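Local coordinates for protein probable ss-1,3-N-acetylglucosaminyltransferase (Staphylococcus aureus subsp. aureus N315, PDB 6H1J) that is a probable glycosyltransferase of family 2, with a GT-A type domain and a TarS-type linker domain, at residues V158-I163 against S210-I215. Sequence-based numbering, arbitrary orientation.
Sequences VAKADI and SKNYSI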
ATOM      1  N   VAL B 158     -29.541  21.683 -24.353  1.00 20.60           N
ATOM      2  CA  VAL B 158     -28.356  22.546 -24.231  1.00 21.53           C
ATOM      3  C   VAL B 158     -27.972  22.958 -25.652  1.00 20.42           C
ATOM      4  O   VAL B 158     -27.611  22.135 -26.456  1.00 19.41           O
ATOM      5  CB  VAL B 158     -27.167  21.834 -23.540  1.00 20.59           C
ATOM      6  CG1 VAL B 158     -25.944  22.728 -23.423  1.00 20.05           C
ATOM      7  CG2 VAL B 158     -27.548  21.251 -22.187  1.00 20.51           C
ATOM      8  N   ALA B 159     -28.069  24.247 -25.956  1.00 21.56           N
ATOM      9  CA  ALA B 159     -27.825  24.728 -27.312  1.00 21.94           C
ATOM     10  C   ALA B 159     -26.325  24.768 -27.618  1.00 21.68           C
ATOM     11  O   ALA B 159     -25.908  24.423 -28.737  1.00 20.89           O
ATOM     12  CB  ALA B 159     -28.451  26.088 -27.471  1.00 25.45           C
ATOM     13  N   LYS B 160     -25.529  25.201 -26.624  1.00 22.09           N
ATOM     14  CA  LYS B 160     -24.097  25.317 -26.716  1.00 23.02           C
ATOM     15  C   LYS B 160     -23.438  24.611 -25.517  1.00 24.11           C
ATOM     16  O   LYS B 160     -23.176  25.240 -24.485  1.00 23.56           O
ATOM     17  CB  LYS B 160     -23.733  26.805 -26.700  1.00 27.53           C
ATOM     18  CG  LYS B 160     -24.052  27.559 -27.977  1.00 29.20           C
ATOM     19  CD  LYS B 160     -22.952  27.392 -29.008  1.00 32.12           C
ATOM     20  CE  LYS B 160     -23.063  28.385 -30.146  1.00 34.71           C
ATOM     21  NZ  LYS B 160     -24.020  27.910 -31.161  1.00 35.51           N
ATOM     22  N   ALA B 161     -23.143  23.321 -25.668  1.00 21.64           N
ATOM     23  CA  ALA B 161     -22.712  22.462 -24.589  1.00 20.95           C
ATOM     24  C   ALA B 161     -21.191  22.511 -24.469  1.00 20.65           C
ATOM     25  O   ALA B 161     -20.483  22.894 -25.416  1.00 21.06           O
ATOM     26  CB  ALA B 161     -23.170  21.056 -24.869  1.00 19.84           C
ATOM     27  N   ASP B 162     -20.704  22.135 -23.289  1.00 20.19           N
ATOM     28  CA  ASP B 162     -19.288  22.114 -22.977  1.00 22.09           C
ATOM     29  C   ASP B 162     -18.901  20.689 -22.528  1.00 21.31           C
ATOM     30  O   ASP B 162     -19.662  20.046 -21.785  1.00 20.69           O
ATOM     31  CB  ASP B 162     -19.003  23.199 -21.934  1.00 24.60           C
ATOM     32  CG  ASP B 162     -19.405  24.606 -22.398  1.00 29.65           C
ATOM     33  OD1 ASP B 162     -18.632  25.202 -23.165  1.00 29.69           O
ATOM     34  OD2 ASP B 162     -20.483  25.102 -21.984  1.00 34.63           O
ATOM     35  N   ILE B 163     -17.732  20.211 -22.980  1.00 18.36           N
ATOM     36  CA  ILE B 163     -17.295  18.834 -22.791  1.00 18.95           C
ATOM     37  C   ILE B 163     -17.315  18.502 -21.295  1.00 18.79           C
ATOM     38  O   ILE B 163     -17.820  17.441 -20.899  1.00 21.77           O
ATOM     39  CB  ILE B 163     -15.907  18.577 -23.413  1.00 19.50           C
ATOM     40  CG1 ILE B 163     -15.942  18.693 -24.941  1.00 20.07           C
ATOM     41  CG2 ILE B 163     -15.350  17.245 -22.937  1.00 21.01           C
ATOM     42  CD1 ILE B 163     -14.556  18.736 -25.631  1.00 19.87           C
ATOM     43  N   SER B 210     -13.955  20.717 -33.384  1.00 22.04           N
ATOM     44  CA  SER B 210     -15.204  21.478 -33.515  1.00 24.64           C
ATOM     45  C   SER B 210     -15.515  22.217 -32.207  1.00 24.39           C
ATOM     46  O   SER B 210     -14.997  21.855 -31.169  1.00 25.54           O
ATOM     47  CB  SER B 210     -16.343  20.542 -33.902  1.00 24.80           C
ATOM     48  OG  SER B 210     -16.546  19.558 -32.888  1.00 26.73           O
ATOM     49  N   LYS B 211     -16.387  23.231 -32.256  1.00 23.46           N
ATOM     50  CA  LYS B 211     -16.628  24.030 -31.059  1.00 26.58           C
ATOM     51  C   LYS B 211     -18.086  23.996 -30.619  1.00 23.28           C
ATOM     52  O   LYS B 211     -18.348  24.219 -29.445  1.00 22.53           O
ATOM     53  CB  LYS B 211     -16.189  25.487 -31.265  1.00 32.18           C
ATOM     54  CG  LYS B 211     -16.704  26.144 -32.532  1.00 37.82           C
ATOM     55  CD  LYS B 211     -16.497  27.665 -32.554  1.00 46.30           C
ATOM     56  CE  LYS B 211     -16.452  28.230 -33.958  1.00 49.21           C
ATOM     57  NZ  LYS B 211     -17.796  28.409 -34.555  1.00 49.25           N
ATOM     58  N   ASN B 212     -19.019  23.697 -31.539  1.00 21.26           N
ATOM     59  CA  ASN B 212     -20.430  23.862 -31.252  1.00 21.62           C
ATOM     60  C   ASN B 212     -21.116  22.489 -31.111  1.00 20.72           C
ATOM     61  O   ASN B 212     -21.259  21.733 -32.087  1.00 20.46           O
ATOM     62  CB  ASN B 212     -21.104  24.697 -32.335  1.00 22.47           C
ATOM     63  CG  ASN B 212     -20.725  26.157 -32.302  1.00 25.77           C
ATOM     64  OD1 ASN B 212     -20.057  26.623 -31.378  1.00 24.83           O
ATOM     65  ND2 ASN B 212     -21.153  26.886 -33.317  1.00 25.77           N
ATOM     66  N   TYR B 213     -21.581  22.198 -29.893  1.00 20.16           N
ATOM     67  CA  TYR B 213     -22.203  20.949 -29.557  1.00 20.14           C
ATOM     68  C   TYR B 213     -23.577  21.257 -28.947  1.00 20.96           C
ATOM     69  O   TYR B 213     -23.701  22.202 -28.184  1.00 21.95           O
ATOM     70  CB  TYR B 213     -21.365  20.180 -28.523  1.00 19.50           C
ATOM     71  CG  TYR B 213     -19.870  20.345 -28.648  1.00 19.92           C
ATOM     72  CD1 TYR B 213     -19.212  20.085 -29.839  1.00 18.43           C
ATOM     73  CD2 TYR B 213     -19.103  20.711 -27.551  1.00 20.03           C
ATOM     74  CE1 TYR B 213     -17.834  20.245 -29.942  1.00 18.85           C
ATOM     75  CE2 TYR B 213     -17.718  20.838 -27.628  1.00 18.55           C
ATOM     76  CZ  TYR B 213     -17.081  20.604 -28.831  1.00 19.17           C
ATOM     77  OH  TYR B 213     -15.722  20.728 -28.894  1.00 20.63           O
ATOM     78  N   SER B 214     -24.571  20.428 -29.241  1.00 18.77           N
ATOM     79  CA  SER B 214     -25.924  20.583 -28.731  1.00 19.90           C
ATOM     80  C   SER B 214     -26.405  19.247 -28.183  1.00 19.55           C
ATOM     81  O   SER B 214     -26.030  18.196 -28.692  1.00 19.97           O
ATOM     82  CB  SER B 214     -26.866  21.054 -29.819  1.00 23.04           C
ATOM     83  OG  SER B 214     -26.419  22.292 -30.342  1.00 26.93           O
ATOM     84  N   ILE B 215     -27.281  19.325 -27.186  1.00 19.87           N
ATOM     85  CA  ILE B 215     -27.860  18.167 -26.527  1.00 20.63           C
ATOM     86  C   ILE B 215     -29.362  18.394 -26.504  1.00 20.70           C
ATOM     87  O   ILE B 215     -29.780  19.447 -26.113  1.00 19.90           O
ATOM     88  CB  ILE B 215     -27.299  17.989 -25.097  1.00 21.04           C
ATOM     89  CG1 ILE B 215     -25.780  17.803 -25.100  1.00 20.65           C
ATOM     90  CG2 ILE B 215     -28.012  16.848 -24.369  1.00 21.42           C
ATOM     91  CD1 ILE B 215     -25.163  18.057 -23.740  1.00 20.80           C
TER
HETATM   92  O   HOH W   1     -20.571  24.111 -27.825  1.00 19.19           O
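Val158 and Ile215 face each other as a single antiparallel hydrogen-bonded pair, an isolated beta bridge that lays the loop between strands 134-142 and 177-179 along strand 213-216 of the mixed sheet in this GT-A glycosyltransferase fold. The case illustrates how a loop can borrow an edge from a strand for one pair and then continue the docking by other means. Val158 N gives Ile215 O a nearly straight bond (167°), Ile215 N returns one to Val158 O, and Val158 CB lies 4.2 Å from Ile215 CB. Beyond the bridge the loop fits one extra residue, Lys160, between Ala159, which lies opposite Ser214, and Ala161, which lies opposite Tyr213. With OG beside the backbone N and anti to the carbonyl carbon (chi1 -59°), the Ser214 hydroxyl reaches across to donate to Ala159 O at 2.7 Å, approaching 32° from the carbonyl plane, and OG also bonds Ser132 OG. Ala161 N then reaches Tyr213 O at 2.8 Å, and the Ala161 methyl CB, turned toward the strand, meets Ile215 CD1 at 3.8 Å as well as Tyr213 CB. Lys160, exposed, runs alongside buried Asn212 in the same direction, Lys160 CE 3.7 Å from Asn212 OD1 with no hydrogen bond between the two side chains, while Asn212 ND2 is bonded to Asn131 O. The Tyr213 ring has Lys211 O over the centre of one face; Ile163 lies obliquely against the ring, Ile163 CG1 3.9 Å from Tyr213 CE2, and Tyr213 OH is hydrogen-bonded with Leu207 O and Tyr261 OH. Between loop and strand, one water donates to Ala161 O and Lys211 O and accepts from Tyr213 N at 3.0 Å.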